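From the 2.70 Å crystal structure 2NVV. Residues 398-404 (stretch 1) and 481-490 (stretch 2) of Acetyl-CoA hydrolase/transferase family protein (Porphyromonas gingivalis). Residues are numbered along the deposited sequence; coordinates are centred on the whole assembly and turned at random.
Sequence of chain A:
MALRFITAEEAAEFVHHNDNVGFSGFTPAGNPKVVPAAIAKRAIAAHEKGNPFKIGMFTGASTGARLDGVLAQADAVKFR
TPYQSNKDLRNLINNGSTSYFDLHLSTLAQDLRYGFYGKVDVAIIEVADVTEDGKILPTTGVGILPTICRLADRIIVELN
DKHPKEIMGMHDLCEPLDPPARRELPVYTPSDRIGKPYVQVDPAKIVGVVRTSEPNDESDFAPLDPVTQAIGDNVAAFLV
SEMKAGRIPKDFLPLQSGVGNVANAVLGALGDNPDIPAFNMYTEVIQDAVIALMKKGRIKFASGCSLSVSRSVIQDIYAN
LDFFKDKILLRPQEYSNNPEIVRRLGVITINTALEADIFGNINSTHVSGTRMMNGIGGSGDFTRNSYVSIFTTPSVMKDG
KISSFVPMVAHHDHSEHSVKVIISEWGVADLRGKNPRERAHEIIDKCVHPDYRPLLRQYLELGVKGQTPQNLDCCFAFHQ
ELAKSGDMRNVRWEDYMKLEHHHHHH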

# COMPACT_ATOMS: atom_id res chain seq x y z
N LYS A 398 23.70 0.35 19.20
CA LYS A 398 24.65 -0.37 20.05
C LYS A 398 26.08 0.12 19.86
O LYS A 398 26.96 -0.65 19.45
CB LYS A 398 24.59 -1.87 19.78
CG LYS A 398 23.24 -2.52 20.09
CD LYS A 398 22.87 -2.40 21.59
CE LYS A 398 21.49 -2.99 21.91
NZ LYS A 398 21.38 -4.46 21.63
N ASP A 399 26.32 1.39 20.16
CA ASP A 399 27.65 1.99 20.02
C ASP A 399 28.29 1.72 18.67
O ASP A 399 29.51 1.57 18.59
CB ASP A 399 28.58 1.49 21.13
CG ASP A 399 28.16 1.98 22.50
OD1 ASP A 399 28.00 3.22 22.66
OD2 ASP A 399 27.98 1.15 23.40
N GLY A 400 27.47 1.65 17.63
CA GLY A 400 27.99 1.42 16.30
C GLY A 400 28.09 -0.02 15.86
O GLY A 400 28.34 -0.27 14.68
N LYS A 401 27.88 -0.96 16.78
CA LYS A 401 27.98 -2.38 16.45
C LYS A 401 26.83 -2.87 15.57
O LYS A 401 26.91 -3.94 14.95
CB LYS A 401 28.03 -3.20 17.74
CG LYS A 401 29.26 -2.92 18.60
CD LYS A 401 29.18 -3.67 19.91
CE LYS A 401 30.35 -3.32 20.82
NZ LYS A 401 30.33 -4.11 22.10
N ILE A 402 25.76 -2.09 15.52
CA ILE A 402 24.61 -2.44 14.69
C ILE A 402 24.37 -1.33 13.68
O ILE A 402 24.36 -0.15 14.04
CB ILE A 402 23.31 -2.60 15.53
CG1 ILE A 402 23.41 -3.85 16.41
CG2 ILE A 402 22.11 -2.71 14.61
CD1 ILE A 402 22.20 -4.09 17.29
N SER A 403 24.19 -1.71 12.43
CA SER A 403 23.90 -0.74 11.38
C SER A 403 22.39 -0.72 11.10
O SER A 403 21.76 -1.78 10.99
CB SER A 403 24.66 -1.12 10.10
OG SER A 403 24.23 -0.31 9.01
N SER A 404 21.81 0.46 11.00
CA SER A 404 20.38 0.58 10.71
C SER A 404 20.14 0.28 9.24
O SER A 404 19.01 0.06 8.83
CB SER A 404 19.89 1.98 11.02
OG SER A 404 20.05 2.28 12.39
N GLU A 481 26.05 -11.85 11.25
CA GLU A 481 27.27 -11.46 11.97
C GLU A 481 26.95 -10.86 13.33
O GLU A 481 27.73 -11.02 14.26
CB GLU A 481 28.09 -10.46 11.16
CG GLU A 481 29.42 -10.09 11.82
CD GLU A 481 30.37 -11.29 11.96
OE1 GLU A 481 31.19 -11.30 12.89
OE2 GLU A 481 30.30 -12.22 11.13
N LEU A 482 25.83 -10.17 13.44
CA LEU A 482 25.46 -9.58 14.72
C LEU A 482 25.27 -10.70 15.73
O LEU A 482 25.66 -10.57 16.89
CB LEU A 482 24.15 -8.81 14.61
CG LEU A 482 23.54 -8.33 15.93
CD1 LEU A 482 24.50 -7.36 16.64
CD2 LEU A 482 22.21 -7.65 15.65
N ALA A 483 24.68 -11.79 15.27
CA ALA A 483 24.39 -12.96 16.10
C ALA A 483 25.66 -13.73 16.44
O ALA A 483 25.76 -14.34 17.50
CB ALA A 483 23.41 -13.87 15.39
N LYS A 484 26.63 -13.69 15.53
CA LYS A 484 27.88 -14.39 15.75
C LYS A 484 28.90 -13.60 16.58
O LYS A 484 29.37 -14.09 17.60
CB LYS A 484 28.50 -14.77 14.40
CG LYS A 484 27.47 -15.30 13.40
CD LYS A 484 26.65 -16.47 13.98
CE LYS A 484 25.15 -16.38 13.65
NZ LYS A 484 24.85 -16.50 12.20
N SER A 485 29.20 -12.37 16.15
CA SER A 485 30.18 -11.51 16.83
C SER A 485 29.61 -10.42 17.71
O SER A 485 30.26 -9.99 18.66
CB SER A 485 31.10 -10.83 15.81
OG SER A 485 31.84 -11.78 15.08
N GLY A 486 28.42 -9.94 17.37
CA GLY A 486 27.82 -8.87 18.14
C GLY A 486 28.18 -7.53 17.52
O GLY A 486 27.79 -6.47 18.02
N ASP A 487 28.95 -7.58 16.43
CA ASP A 487 29.38 -6.38 15.73
C ASP A 487 29.33 -6.62 14.22
O ASP A 487 30.12 -7.39 13.68
CB ASP A 487 30.80 -6.01 16.14
CG ASP A 487 31.21 -4.62 15.66
OD1 ASP A 487 30.82 -4.24 14.54
OD2 ASP A 487 31.92 -3.91 16.40
N MSE A 488 28.42 -5.93 13.54
CA MSE A 488 28.27 -6.11 12.10
C MSE A 488 29.48 -5.67 11.29
O MSE A 488 29.64 -6.07 10.14
CB MSE A 488 27.03 -5.36 11.61
CG MSE A 488 25.73 -5.77 12.28
SE MSE A 488 24.19 -4.95 11.44
CE MSE A 488 22.80 -6.16 12.07
N ARG A 489 30.35 -4.85 11.87
CA ARG A 489 31.53 -4.37 11.15
C ARG A 489 32.52 -5.49 10.88
O ARG A 489 33.44 -5.32 10.09
CB ARG A 489 32.25 -3.27 11.93
CG ARG A 489 31.48 -1.96 12.07
CD ARG A 489 31.23 -1.71 13.54
NE ARG A 489 31.77 -0.44 13.99
CZ ARG A 489 32.00 -0.14 15.26
NH1 ARG A 489 31.75 -1.04 16.21
NH2 ARG A 489 32.45 1.07 15.59
N ASN A 490 32.33 -6.62 11.56
CA ASN A 490 33.20 -7.78 11.39
C ASN A 490 32.91 -8.57 10.12
O ASN A 490 33.53 -9.61 9.87
CB ASN A 490 33.08 -8.72 12.59
CG ASN A 490 33.68 -8.13 13.82
OD1 ASN A 490 34.76 -7.54 13.76
ND2 ASN A 490 32.99 -8.28 14.95

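The contact between the two stretches centres on Lys401, which loses more surface to the other stretch than any other residue here. A single hydrogen bond crosses between them, from Met488 N to Lys401 O (2.9 Å), and it is nearly linear at 173°. The same carbonyl oxygen receives a CA-H...O contact from Asp487 (CA to Lys401 O, 3.6 Å), so the backbones lie close, with the CA atoms of Lys401 and Asp487 4.3 Å apart. The Lys401 side chain, m at chi1 and extended thereafter, leads away to solvent; its CB packs 3.3 Å from Gly486 O, so the aliphatic base provides contact while the amine remains free. Gly486 turns the chain out of the helix with a positive phi that favours glycine.

Met488, a selenomethionine, is buried and points toward stretch 1. Its SE lies 3.4 Å from Ser403 N, and its CE is 4.3 Å from Ile402 CG2. Ile402 also meets the helix, its CG1 lying 3.7 Å from Leu482 CD1, which makes a small apolar cluster.

Arg489 covers the turn at Gly400, whose O sits over one guanidinium face and 3.4 Å from Arg489 CD. A salt bridge from Arg489 NH1 to Asp487 OD2 (2.9 Å) helps to hold the arginine there. A CB on Gly400 would crowd Arg489 NH2.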